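Local coordinates for protein eukaryotic translation initiation factor 2D (Homo sapiens, PDB 5W2F) that delivers tRNA to the P-site of the eukaryotic ribosome without GTP during translation initiation, and is represented by its C-terminal part, spanning SWIB/MDM2 and SUI1 regions, at residues A[2-7]-A[27-32]; A[96-101]-A[135-140]; A[110-115]-A[192-197]; A[129-134]-A[161-166]. All blocks are in the same frame, centred on the assembly; numbering follows the deposited sequence.

Contact 1. Residues A[2-7]-A[27-32]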
loop_
_atom_site.group_PDB
_atom_site.type_symbol
_atom_site.label_atom_id
_atom_site.label_comp_id
_atom_site.label_asym_id
_atom_site.label_seq_id
_atom_site.Cartn_x
_atom_site.Cartn_y
_atom_site.Cartn_z
ATOM N N ASP A 2 -1.287 -9.601 7.801
ATOM C CA ASP A 2 -2.601 -8.954 8.102
ATOM C C ASP A 2 -2.791 -7.482 7.646
ATOM O O ASP A 2 -3.632 -6.797 8.185
ATOM C CB ASP A 2 -2.986 -9.191 9.585
ATOM C CG ASP A 2 -1.968 -8.651 10.575
ATOM O OD1 ASP A 2 -0.977 -8.074 10.084
ATOM O OD2 ASP A 2 -2.154 -8.823 11.847
ATOM N N ILE A 3 -2.058 -7.015 6.629
ATOM C CA ILE A 3 -2.366 -5.724 6.020
ATOM C C ILE A 3 -3.441 -5.898 4.953
ATOM O O ILE A 3 -3.425 -6.852 4.210
ATOM C CB ILE A 3 -1.098 -5.077 5.466
ATOM C CG1 ILE A 3 -0.260 -4.622 6.683
ATOM C CG2 ILE A 3 -1.402 -3.893 4.563
ATOM C CD1 ILE A 3 1.180 -4.615 6.388
ATOM N N LYS A 4 -4.385 -4.966 4.889
ATOM C CA LYS A 4 -5.508 -5.092 3.972
ATOM C C LYS A 4 -5.303 -4.175 2.759
ATOM O O LYS A 4 -5.223 -2.974 2.909
ATOM C CB LYS A 4 -6.820 -4.750 4.682
ATOM C CG LYS A 4 -8.011 -4.795 3.735
ATOM C CD LYS A 4 -9.330 -4.989 4.422
ATOM C CE LYS A 4 -9.745 -3.775 5.211
ATOM N NZ LYS A 4 -11.234 -3.701 5.197
ATOM N N PRO A 5 -5.203 -4.735 1.557
ATOM C CA PRO A 5 -5.125 -3.882 0.373
ATOM C C PRO A 5 -6.417 -3.108 0.146
ATOM O O PRO A 5 -7.514 -3.626 0.391
ATOM C CB PRO A 5 -4.878 -4.858 -0.778
ATOM C CG PRO A 5 -5.120 -6.196 -0.247
ATOM C CD PRO A 5 -5.242 -6.162 1.226
ATOM N N LEU A 6 -6.258 -1.863 -0.304
ATOM C CA LEU A 6 -7.367 -0.983 -0.619
ATOM C C LEU A 6 -7.098 -0.264 -1.940
ATOM O O LEU A 6 -5.988 -0.307 -2.485
ATOM C CB LEU A 6 -7.570 0.053 0.496
ATOM C CG LEU A 6 -8.039 -0.471 1.853
ATOM C CD1 LEU A 6 -7.971 0.662 2.871
ATOM C CD2 LEU A 6 -9.427 -1.076 1.815
ATOM N N TYR A 7 -8.137 0.396 -2.428
ATOM C CA TYR A 7 -8.097 1.184 -3.652
ATOM C C TYR A 7 -8.759 2.510 -3.365
ATOM O O TYR A 7 -9.803 2.554 -2.726
ATOM C CB TYR A 7 -8.844 0.467 -4.774
ATOM C CG TYR A 7 -8.228 -0.841 -5.104
ATOM C CD1 TYR A 7 -8.598 -1.999 -4.412
ATOM C CD2 TYR A 7 -7.226 -0.932 -6.053
ATOM C CE1 TYR A 7 -7.976 -3.195 -4.670
ATOM C CE2 TYR A 7 -6.629 -2.142 -6.344
ATOM C CZ TYR A 7 -7.000 -3.272 -5.640
ATOM O OH TYR A 7 -6.410 -4.499 -5.904
ATOM N N PHE A 27 -12.091 5.002 -0.067
ATOM C CA PHE A 27 -11.294 3.790 -0.063
ATOM C C PHE A 27 -12.204 2.579 -0.146
ATOM O O PHE A 27 -13.189 2.481 0.595
ATOM C CB PHE A 27 -10.441 3.736 1.197
ATOM C CG PHE A 27 -9.388 4.803 1.236
ATOM C CD1 PHE A 27 -8.155 4.598 0.632
ATOM C CD2 PHE A 27 -9.626 6.024 1.841
ATOM C CE1 PHE A 27 -7.190 5.597 0.629
ATOM C CE2 PHE A 27 -8.673 7.025 1.832
ATOM C CZ PHE A 27 -7.451 6.815 1.239
ATOM N N LEU A 28 -11.843 1.649 -1.027
ATOM C CA LEU A 28 -12.648 0.490 -1.327
ATOM C C LEU A 28 -11.797 -0.763 -1.312
ATOM O O LEU A 28 -10.640 -0.748 -1.748
ATOM C CB LEU A 28 -13.276 0.647 -2.724
ATOM C CG LEU A 28 -14.264 1.804 -2.891
ATOM C CD1 LEU A 28 -14.608 2.013 -4.359
ATOM C CD2 LEU A 28 -15.501 1.506 -2.077
ATOM N N GLU A 29 -12.396 -1.867 -0.886
ATOM C CA GLU A 29 -11.776 -3.173 -1.063
ATOM C C GLU A 29 -11.958 -3.611 -2.526
ATOM O O GLU A 29 -12.899 -3.181 -3.218
ATOM C CB GLU A 29 -12.396 -4.206 -0.116
ATOM C CG GLU A 29 -12.248 -3.831 1.354
ATOM C CD GLU A 29 -12.866 -4.837 2.291
ATOM O OE1 GLU A 29 -13.020 -6.000 1.917
ATOM O OE2 GLU A 29 -13.190 -4.465 3.424
ATOM N N GLY A 30 -11.078 -4.489 -2.992
ATOM C CA GLY A 30 -11.180 -4.993 -4.354
ATOM C C GLY A 30 -12.545 -5.606 -4.638
ATOM O O GLY A 30 -13.109 -5.397 -5.703
ATOM N N SER A 31 -13.079 -6.378 -3.688
ATOM C CA SER A 31 -14.397 -7.014 -3.870
ATOM C C SER A 31 -15.503 -5.986 -4.059
ATOM O O SER A 31 -16.453 -6.220 -4.805
ATOM C CB SER A 31 -14.735 -7.933 -2.703
ATOM O OG SER A 31 -14.737 -7.225 -1.477
ATOM N N GLU A 32 -15.376 -4.840 -3.393
ATOM C CA GLU A 32 -16.344 -3.764 -3.532
ATOM C C GLU A 32 -16.234 -3.122 -4.905
ATOM O O GLU A 32 -17.251 -2.813 -5.536
ATOM C CB GLU A 32 -16.148 -2.695 -2.452
ATOM C CG GLU A 32 -16.395 -3.187 -1.056
ATOM C CD GLU A 32 -16.166 -2.106 -0.018
ATOM O OE1 GLU A 32 -15.005 -1.656 0.129
ATOM O OE2 GLU A 32 -17.149 -1.717 0.650
HETATM O O HOH W 1 -8.954 -5.313 -1.231
#
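The Tyr7 ring turns its edge to the backbone of 27-32: Leu28 O lies in the ring plane, 3.6 Å from Tyr7 CD1, while Gly30 CA approaches Tyr7 CE1 obliquely at 3.7 Å. The other flat group, the Phe27 ring, is approached obliquely by Tyr7 O, and its side chain also packs on Ala93, Val105 and Lys107. Both segments lie in the SWIB/MDM2 region, and strands 27-28 and 4-8 start a four-stranded antiparallel sheet completed by 91-96 and 104-107. The pairing is short: Tyr7 and Leu28 form a single antiparallel hydrogen-bonded pair, Tyr7 N giving to Leu28 O and Leu28 N giving to Tyr7 O, each at 2.8 Å. Their side chains share one face, and Leu28 goes on to touch Val33 and Ile36 of helix 30-43. Leu6 presses CD2 against Glu29 CG at 4.0 Å. Beyond the strand the chain turns into that helix with Glu29 as N-cap residue; Glu29 N is held by Glu32 OE1 on its anti lone pair. Water 1 joins Pro5 O to Gly30 N, bridging strand and first helical turn. Lys4 has CG anti to its backbone N (chi1 177°), and its chain bends further out to cross Glu29 at about a right angle. The resulting salt bridge is short, with Lys4 NZ 2.7 Å from Glu29 OE2 and standing above the carboxylate plane.

Contact 2. Residues A[96-101]-A[135-140]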
loop_
_atom_site.group_PDB
_atom_site.type_symbol
_atom_site.label_atom_id
_atom_site.label_comp_id
_atom_site.label_asym_id
_atom_site.label_seq_id
_atom_site.Cartn_x
_atom_site.Cartn_y
_atom_site.Cartn_z
ATOM N N VAL A 96 -3.448 -0.658 7.785
ATOM C CA VAL A 96 -2.619 -1.321 8.800
ATOM C C VAL A 96 -3.341 -1.244 10.137
ATOM O O VAL A 96 -3.797 -0.157 10.534
ATOM C CB VAL A 96 -1.264 -0.621 8.956
ATOM C CG1 VAL A 96 -0.405 -1.352 9.972
ATOM C CG2 VAL A 96 -0.579 -0.482 7.630
ATOM N N THR A 97 -3.452 -2.377 10.830
ATOM C CA THR A 97 -4.046 -2.367 12.174
ATOM C C THR A 97 -3.000 -2.786 13.183
ATOM O O THR A 97 -2.620 -3.944 13.243
ATOM C CB THR A 97 -5.302 -3.260 12.261
ATOM O OG1 THR A 97 -6.235 -2.842 11.261
ATOM C CG2 THR A 97 -5.972 -3.149 13.633
ATOM N N LEU A 98 -2.542 -1.820 13.959
ATOM C CA LEU A 98 -1.605 -2.073 15.027
ATOM C C LEU A 98 -2.393 -2.563 16.237
ATOM O O LEU A 98 -3.541 -2.156 16.441
ATOM C CB LEU A 98 -0.793 -0.818 15.350
ATOM C CG LEU A 98 0.042 -0.240 14.198
ATOM C CD1 LEU A 98 0.666 1.057 14.624
ATOM C CD2 LEU A 98 1.096 -1.226 13.717
ATOM N N PRO A 99 -1.780 -3.427 17.059
ATOM C CA PRO A 99 -2.497 -3.904 18.248
ATOM C C PRO A 99 -2.968 -2.784 19.156
ATOM O O PRO A 99 -2.221 -1.847 19.475
ATOM C CB PRO A 99 -1.449 -4.753 18.969
ATOM C CG PRO A 99 -0.542 -5.187 17.874
ATOM C CD PRO A 99 -0.437 -3.999 16.982
ATOM N N GLY A 100 -4.231 -2.862 19.530
ATOM C CA GLY A 100 -4.796 -1.918 20.461
ATOM C C GLY A 100 -5.138 -0.546 19.918
ATOM O O GLY A 100 -5.427 0.351 20.682
ATOM N N GLN A 101 -5.117 -0.377 18.607
ATOM C CA GLN A 101 -5.358 0.911 17.995
ATOM C C GLN A 101 -6.285 0.799 16.812
ATOM O O GLN A 101 -6.416 -0.254 16.190
ATOM C CB GLN A 101 -4.040 1.480 17.511
ATOM C CG GLN A 101 -3.015 1.615 18.601
ATOM C CD GLN A 101 -1.937 2.591 18.204
ATOM O OE1 GLN A 101 -2.138 3.804 18.249
ATOM N NE2 GLN A 101 -0.809 2.071 17.762
ATOM N N TYR A 135 3.897 2.043 8.094
ATOM C CA TYR A 135 3.104 1.144 8.938
ATOM C C TYR A 135 2.520 1.859 10.145
ATOM O O TYR A 135 2.021 1.210 11.075
ATOM C CB TYR A 135 3.928 -0.089 9.343
ATOM C CG TYR A 135 4.244 -0.889 8.121
ATOM C CD1 TYR A 135 5.287 -0.530 7.275
ATOM C CD2 TYR A 135 3.467 -1.988 7.763
ATOM C CE1 TYR A 135 5.523 -1.218 6.092
ATOM C CE2 TYR A 135 3.722 -2.676 6.592
ATOM C CZ TYR A 135 4.747 -2.295 5.762
ATOM O OH TYR A 135 4.972 -2.998 4.609
ATOM N N GLY A 136 2.500 3.193 10.101
ATOM C CA GLY A 136 1.933 3.965 11.183
ATOM C C GLY A 136 2.736 4.035 12.453
ATOM O O GLY A 136 2.192 4.384 13.502
ATOM N N LEU A 137 4.036 3.774 12.347
ATOM C CA LEU A 137 4.918 3.815 13.502
ATOM C C LEU A 137 5.726 5.114 13.479
ATOM O O LEU A 137 6.209 5.535 12.449
ATOM C CB LEU A 137 5.862 2.615 13.496
ATOM C CG LEU A 137 5.170 1.261 13.644
ATOM C CD1 LEU A 137 6.172 0.142 13.448
ATOM C CD2 LEU A 137 4.471 1.123 14.994
ATOM N N ASP A 138 5.840 5.726 14.648
ATOM C CA ASP A 138 6.550 6.997 14.826
ATOM C C ASP A 138 8.021 6.679 15.049
ATOM O O ASP A 138 8.352 6.069 16.047
ATOM C CB ASP A 138 5.966 7.766 16.023
ATOM C CG ASP A 138 6.622 9.121 16.259
ATOM O OD1 ASP A 138 7.585 9.488 15.560
ATOM O OD2 ASP A 138 6.123 9.832 17.147
ATOM N N PRO A 139 8.904 7.112 14.135
ATOM C CA PRO A 139 10.324 6.844 14.350
ATOM C C PRO A 139 10.868 7.327 15.706
ATOM O O PRO A 139 11.723 6.652 16.285
ATOM C CB PRO A 139 10.996 7.548 13.172
ATOM C CG PRO A 139 9.969 7.515 12.098
ATOM C CD PRO A 139 8.681 7.750 12.825
ATOM N N TYR A 140 10.372 8.461 16.221
ATOM C CA TYR A 140 10.866 8.941 17.519
ATOM C C TYR A 140 10.460 7.991 18.657
ATOM O O TYR A 140 11.226 7.759 19.603
ATOM C CB TYR A 140 10.459 10.412 17.766
ATOM C CG TYR A 140 11.309 11.374 16.934
ATOM C CD1 TYR A 140 12.547 11.751 17.372
ATOM C CD2 TYR A 140 10.888 11.860 15.686
ATOM C CE1 TYR A 140 13.360 12.583 16.625
ATOM C CE2 TYR A 140 11.709 12.710 14.926
ATOM C CZ TYR A 140 12.945 13.067 15.412
ATOM O OH TYR A 140 13.814 13.903 14.708
#
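Val96 and Tyr135 bring the two backbones to 6.2 Å between their CA atoms, too far for strand pairing, and both chains then bend within a few residues. Leu98 to Gln101 make a type II beta turn, closed by Gln101 N on Leu98 O, with Gly100 at the positive phi (77°) that such a turn needs. Gly136 likewise has a positive phi (73°), which swings the chain from Tyr135 toward helix 139-150. That helix starts behind Asp138 at the N-cap, where Asp138 OD1 accepts from Tyr140 N at 3.0 Å, the donor standing well above the carboxylate plane.

Across the contact, aliphatic carbons gather round one carbonyl: Val96 CG1 and Leu98 CD2 each stop 3.7 Å from Tyr135 O. Val96 CG1, anti to the backbone N (chi1 -178°), is the branch at that oxygen. The other methyl, Val96 CG2, lies obliquely against the Tyr135 ring, 4.3 Å from Tyr135 CD2. Leu98 works with both branches. Its two methyls flank Tyr135 O, and CD1 in addition reaches Gly136 O at 3.8 Å and meets Leu137 CD2 at the same distance, the two leucines crossing at a slant. The far end of Tyr135 is fixed elsewhere, its OH hydrogen-bonded to Cys111 O.

The apolar packing joins the hairpin connection of antiparallel strands 91-96 and 104-107 to the loop that leads into helix 139-150 in the SUI1 part of the chain, consistent with an interface between the two parts.

Contact 3. Residues A[110-115]-A[192-197]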
loop_
_atom_site.group_PDB
_atom_site.type_symbol
_atom_site.label_atom_id
_atom_site.label_comp_id
_atom_site.label_asym_id
_atom_site.label_seq_id
_atom_site.Cartn_x
_atom_site.Cartn_y
_atom_site.Cartn_z
ATOM N N ILE A 110 2.247 -0.846 -1.018
ATOM C CA ILE A 110 2.857 -1.344 0.196
ATOM C C ILE A 110 4.371 -1.414 -0.123
ATOM O O ILE A 110 4.767 -1.890 -1.199
ATOM C CB ILE A 110 2.281 -2.728 0.616
ATOM C CG1 ILE A 110 0.745 -2.666 0.797
ATOM C CG2 ILE A 110 2.919 -3.195 1.920
ATOM C CD1 ILE A 110 0.022 -3.993 0.729
ATOM N N CYS A 111 5.172 -0.835 0.766
ATOM C CA CYS A 111 6.628 -0.920 0.712
ATOM C C CYS A 111 7.063 -1.615 1.995
ATOM O O CYS A 111 6.418 -1.465 3.022
ATOM C CB CYS A 111 7.250 0.479 0.662
ATOM S SG CYS A 111 6.739 1.613 1.985
ATOM N N PRO A 112 8.162 -2.363 1.941
ATOM C CA PRO A 112 8.615 -3.063 3.120
ATOM C C PRO A 112 9.311 -2.156 4.113
ATOM O O PRO A 112 9.912 -1.141 3.723
ATOM C CB PRO A 112 9.620 -4.062 2.564
ATOM C CG PRO A 112 10.184 -3.365 1.357
ATOM C CD PRO A 112 9.035 -2.612 0.781
ATOM N N ILE A 113 9.257 -2.552 5.383
ATOM C CA ILE A 113 10.217 -2.006 6.358
ATOM C C ILE A 113 11.568 -2.652 6.052
ATOM O O ILE A 113 11.642 -3.873 5.875
ATOM C CB ILE A 113 9.801 -2.312 7.790
ATOM C CG1 ILE A 113 8.526 -1.552 8.121
ATOM C CG2 ILE A 113 10.919 -1.947 8.755
ATOM C CD1 ILE A 113 7.855 -1.966 9.409
ATOM N N ASP A 114 12.601 -1.827 5.926
ATOM C CA ASP A 114 13.951 -2.305 5.657
ATOM C C ASP A 114 14.801 -2.109 6.895
ATOM O O ASP A 114 14.919 -0.996 7.404
ATOM C CB ASP A 114 14.615 -1.557 4.484
ATOM C CG ASP A 114 13.801 -1.584 3.221
ATOM O OD1 ASP A 114 13.349 -2.669 2.813
ATOM O OD2 ASP A 114 13.594 -0.485 2.648
ATOM N N ILE A 115 15.417 -3.191 7.331
ATOM C CA ILE A 115 16.348 -3.211 8.460
ATOM C C ILE A 115 17.700 -3.637 7.935
ATOM O O ILE A 115 17.820 -4.736 7.393
ATOM C CB ILE A 115 15.925 -4.195 9.554
ATOM C CG1 ILE A 115 14.502 -3.940 10.032
ATOM C CG2 ILE A 115 16.913 -4.170 10.708
ATOM C CD1 ILE A 115 13.874 -5.160 10.623
ATOM N N HIS A 192 6.437 -8.431 4.890
ATOM C CA HIS A 192 6.625 -7.015 4.614
ATOM C C HIS A 192 7.788 -6.399 5.360
ATOM O O HIS A 192 7.920 -5.175 5.401
ATOM C CB HIS A 192 5.328 -6.249 4.902
ATOM C CG HIS A 192 4.245 -6.558 3.924
ATOM N ND1 HIS A 192 4.449 -6.470 2.564
ATOM C CD2 HIS A 192 2.968 -6.971 4.091
ATOM C CE1 HIS A 192 3.337 -6.804 1.935
ATOM N NE2 HIS A 192 2.425 -7.117 2.841
ATOM N N ILE A 193 8.664 -7.247 5.890
ATOM C CA ILE A 193 9.883 -6.792 6.575
ATOM C C ILE A 193 11.080 -7.434 5.898
ATOM O O ILE A 193 11.090 -8.652 5.690
ATOM C CB ILE A 193 9.845 -7.145 8.057
ATOM C CG1 ILE A 193 8.556 -6.591 8.688
ATOM C CG2 ILE A 193 11.103 -6.645 8.771
ATOM C CD1 ILE A 193 8.250 -7.162 10.021
ATOM N N GLN A 194 12.059 -6.607 5.552
ATOM C CA GLN A 194 13.320 -7.066 4.945
ATOM C C GLN A 194 14.464 -6.826 5.888
ATOM O O GLN A 194 14.551 -5.772 6.494
ATOM C CB GLN A 194 13.576 -6.341 3.602
ATOM C CG GLN A 194 12.557 -6.784 2.560
ATOM C CD GLN A 194 12.795 -6.211 1.172
ATOM O OE1 GLN A 194 12.548 -6.901 0.184
ATOM N NE2 GLN A 194 13.272 -4.962 1.083
ATOM N N GLY A 195 15.330 -7.809 5.978
ATOM C CA GLY A 195 16.577 -7.722 6.740
ATOM C C GLY A 195 16.630 -8.563 8.004
ATOM O O GLY A 195 17.723 -8.732 8.576
ATOM N N LEU A 196 15.500 -9.123 8.431
ATOM C CA LEU A 196 15.521 -9.917 9.657
ATOM C C LEU A 196 16.366 -11.160 9.507
ATOM O O LEU A 196 16.888 -11.697 10.512
ATOM C CB LEU A 196 14.118 -10.298 10.117
ATOM C CG LEU A 196 13.252 -9.130 10.551
ATOM C CD1 LEU A 196 11.826 -9.594 10.752
ATOM C CD2 LEU A 196 13.821 -8.481 11.808
ATOM N N GLU A 197 16.508 -11.629 8.265
ATOM C CA GLU A 197 17.369 -12.774 7.974
ATOM C C GLU A 197 18.865 -12.536 8.248
ATOM O O GLU A 197 19.654 -13.488 8.265
ATOM C CB GLU A 197 17.197 -13.201 6.517
ATOM C CG GLU A 197 17.774 -12.256 5.456
ATOM C CD GLU A 197 16.938 -11.003 5.159
ATOM O OE1 GLU A 197 15.831 -10.798 5.715
ATOM O OE2 GLU A 197 17.385 -10.212 4.305
HETATM O O HOH W 2 19.566 -6.589 8.401
#
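Ile110 lays CG2 over one face of the His192 ring, a CH-pi contact 3.8 Å from the centroid and 21° off the normal, shifted toward the rim on the side of CE1 and ND1. The two side chains cross at about a right angle. Pro112 follows: its CA is 3.2 Å from His192 O, a CA-H...O contact, while its CG backs onto Gln194 NE2. Ile113 starts the strand: Ile113 N binds His192 O, and Ile113 O then takes Gln194 N at 2.8 Å. This parallel pairing sets the short strand 193-194 at the outer edge of the mixed five-stranded SUI1 sheet, with the remaining strands on the far side of 113-121. Ile113 and Ile193 point to the face covered by helix 175-185, where they meet Leu182 and Leu183. Asp114 is on the reverse face beside Gln194, the two side chains pointing the same way. NE2 of Gln194, extended beyond CG, gives to Asp114 OD1 at 2.9 Å; this oxygen lies close to the amide plane and is met nearly along its C-O axis, although carboxylate and amide are turned 35° against each other. Ile115 ends the segment: its N binds Gln194 O, and its CD1 wedges against Ile193 CG2 (3.6 Å) and Leu196 CD2 (3.5 Å). Ile115 O receives a CA-H...O contact from Gly195 CA at 3.3 Å, and water 2 donates both to it and to Gly195 O.

Contact 4. Residues A[129-134]-A[161-166]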
loop_
_atom_site.group_PDB
_atom_site.type_symbol
_atom_site.label_atom_id
_atom_site.label_comp_id
_atom_site.label_asym_id
_atom_site.label_seq_id
_atom_site.Cartn_x
_atom_site.Cartn_y
_atom_site.Cartn_z
ATOM N N VAL A 129 16.809 1.509 10.125
ATOM C CA VAL A 129 15.428 1.060 9.939
ATOM C C VAL A 129 14.645 2.096 9.155
ATOM O O VAL A 129 14.459 3.225 9.634
ATOM C CB VAL A 129 14.736 0.771 11.282
ATOM C CG1 VAL A 129 13.381 0.095 11.040
ATOM C CG2 VAL A 129 15.636 -0.076 12.183
ATOM N N ARG A 130 14.209 1.706 7.950
ATOM C CA ARG A 130 13.497 2.566 7.012
ATOM C C ARG A 130 12.045 2.095 6.858
ATOM O O ARG A 130 11.768 0.908 6.934
ATOM C CB ARG A 130 14.213 2.439 5.633
ATOM C CG ARG A 130 13.555 3.155 4.466
ATOM C CD ARG A 130 14.322 2.907 3.185
ATOM N NE ARG A 130 15.635 3.564 3.217
ATOM C CZ ARG A 130 15.943 4.731 2.665
ATOM N NH1 ARG A 130 15.061 5.423 1.971
ATOM N NH2 ARG A 130 17.159 5.216 2.824
ATOM N N ASN A 131 11.154 3.058 6.608
ATOM C CA ASN A 131 9.736 2.864 6.286
ATOM C C ASN A 131 8.835 2.553 7.460
ATOM O O ASN A 131 7.727 2.056 7.283
ATOM C CB ASN A 131 9.524 1.861 5.143
ATOM C CG ASN A 131 9.922 2.418 3.822
ATOM O OD1 ASN A 131 9.788 3.627 3.564
ATOM N ND2 ASN A 131 10.374 1.540 2.947
ATOM N N LEU A 132 9.256 2.920 8.663
ATOM C CA LEU A 132 8.396 2.715 9.811
ATOM C C LEU A 132 7.084 3.471 9.646
ATOM O O LEU A 132 6.026 2.958 10.019
ATOM C CB LEU A 132 9.094 3.152 11.098
ATOM C CG LEU A 132 10.256 2.249 11.524
ATOM C CD1 LEU A 132 11.118 2.960 12.560
ATOM C CD2 LEU A 132 9.751 0.926 12.064
ATOM N N GLU A 133 7.140 4.683 9.093
ATOM C CA GLU A 133 5.947 5.510 8.977
ATOM C C GLU A 133 4.931 4.892 8.011
ATOM O O GLU A 133 3.746 5.143 8.131
ATOM C CB GLU A 133 6.321 6.938 8.555
ATOM C CG GLU A 133 7.233 7.662 9.576
ATOM C CD GLU A 133 8.178 8.768 8.993
ATOM O OE1 GLU A 133 9.004 8.540 8.070
ATOM O OE2 GLU A 133 8.126 9.904 9.480
ATOM N N ALA A 134 5.383 4.063 7.075
ATOM C CA ALA A 134 4.474 3.368 6.151
ATOM C C ALA A 134 3.531 2.417 6.868
ATOM O O ALA A 134 2.496 2.024 6.322
ATOM C CB ALA A 134 5.266 2.618 5.095
ATOM N N GLY A 161 17.213 9.304 -0.036
ATOM C CA GLY A 161 16.465 8.773 -1.159
ATOM C C GLY A 161 15.384 9.718 -1.584
ATOM O O GLY A 161 15.362 10.875 -1.165
ATOM N N ALA A 162 14.472 9.209 -2.403
ATOM C CA ALA A 162 13.410 10.020 -3.003
ATOM C C ALA A 162 12.316 10.387 -1.990
ATOM O O ALA A 162 11.841 11.528 -1.958
ATOM C CB ALA A 162 12.818 9.277 -4.199
ATOM N N LYS A 163 11.916 9.427 -1.162
ATOM C CA LYS A 163 10.787 9.631 -0.241
ATOM C C LYS A 163 11.180 10.512 0.939
ATOM O O LYS A 163 12.248 10.321 1.527
ATOM C CB LYS A 163 10.291 8.293 0.293
ATOM C CG LYS A 163 8.954 8.348 1.022
ATOM C CD LYS A 163 8.670 7.047 1.767
ATOM C CE LYS A 163 8.719 5.839 0.857
ATOM N NZ LYS A 163 8.054 4.690 1.493
ATOM N N ASP A 164 10.291 11.427 1.313
ATOM C CA ASP A 164 10.497 12.268 2.492
ATOM C C ASP A 164 10.081 11.506 3.743
ATOM O O ASP A 164 8.961 11.637 4.247
ATOM C CB ASP A 164 9.717 13.574 2.360
ATOM C CG ASP A 164 10.026 14.573 3.474
ATOM O OD1 ASP A 164 11.041 14.412 4.178
ATOM O OD2 ASP A 164 9.248 15.538 3.638
ATOM N N SER A 165 11.016 10.710 4.238
ATOM C CA SER A 165 10.792 9.826 5.352
ATOM C C SER A 165 11.987 9.880 6.307
ATOM O O SER A 165 13.078 10.344 5.965
ATOM C CB SER A 165 10.571 8.385 4.854
ATOM O OG SER A 165 11.801 7.754 4.464
ATOM N N LEU A 166 11.738 9.420 7.514
ATOM C CA LEU A 166 12.737 9.362 8.561
ATOM C C LEU A 166 13.125 7.920 8.795
ATOM O O LEU A 166 12.310 7.004 8.629
ATOM C CB LEU A 166 12.161 9.908 9.852
ATOM C CG LEU A 166 11.718 11.375 9.799
ATOM C CD1 LEU A 166 11.009 11.696 11.096
ATOM C CD2 LEU A 166 12.902 12.273 9.556
HETATM O O HOH W 3 11.763 4.341 9.557
HETATM O O HOH W 4 14.079 8.373 1.511
HETATM O O HOH W 5 12.112 5.715 6.259
HETATM O O HOH W 6 9.326 5.993 7.690
HETATM O O HOH W 7 7.421 9.307 5.552
#
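Glu133 sends its carboxylate across to Ser165 and Leu166, linking the 3-10 turn after strand 124-130 to the end of the connection and the first residue of strand 166-171 in the SUI1 sheet. Its CB points toward that connection; CG, anti to the carbonyl carbon, packs on Pro139 at the start of helix 139-150, and the extended chain carries CD to within 3.9 Å of Leu166 N. At the tip the oxygens divide the work. OE1 takes Leu166 N at 2.9 Å in an almost straight bond (177° at the hydrogen), from the syn side and 26° out of the carboxylate plane, and also lies 3.6 Å from Ser165 CB. OE2 rests instead on apolar carbon, 3.8 Å from Leu166 CD1. Water 6 probably joins Glu133 OE1 to Glu133 N, and water 5 connects Asn131 N, Ser165 OG and Leu166 O. A second direct bond comes from Lys163, whose chain bends at chi3 and whose NZ meets Asn131 OD1 at 2.9 Å from 47° above the amide plane; Asn131 ND2 is itself held by Pro112 O. Thus one carboxylate oxygen is gripped by the Leu166 N-H, with water 6 (2.6 Å from Glu133 OE1) probably donating as well, which may favour the ionised form of Glu133, while the ammonium of Lys163 probably polarises the neutral Asn131 carbonyl.

How the contacts relate
From the N terminus, contact 1 closes first, tying strand 4-8 to strand 27-28 in the SWIB/MDM2 region before any other opens. Contact 2 opens at 96-101, contact 3 at 110-115 and contact 4 at 129-134. Contact 2 then closes at 135-140 and so crosses both others. Contact 4 closes at 161-166, nested inside the loop that contact 3 completes at 192-197. Contacts 3 and 4 meet in one SUI1 sheet, where strands 113-121 and 124-130 are neighbours. Contact 2 joins the hairpin of the first sheet to this fold. Though in series with them, contact 1 touches contacts 2 and 3 through Ile3, which packs on Tyr135 and His192.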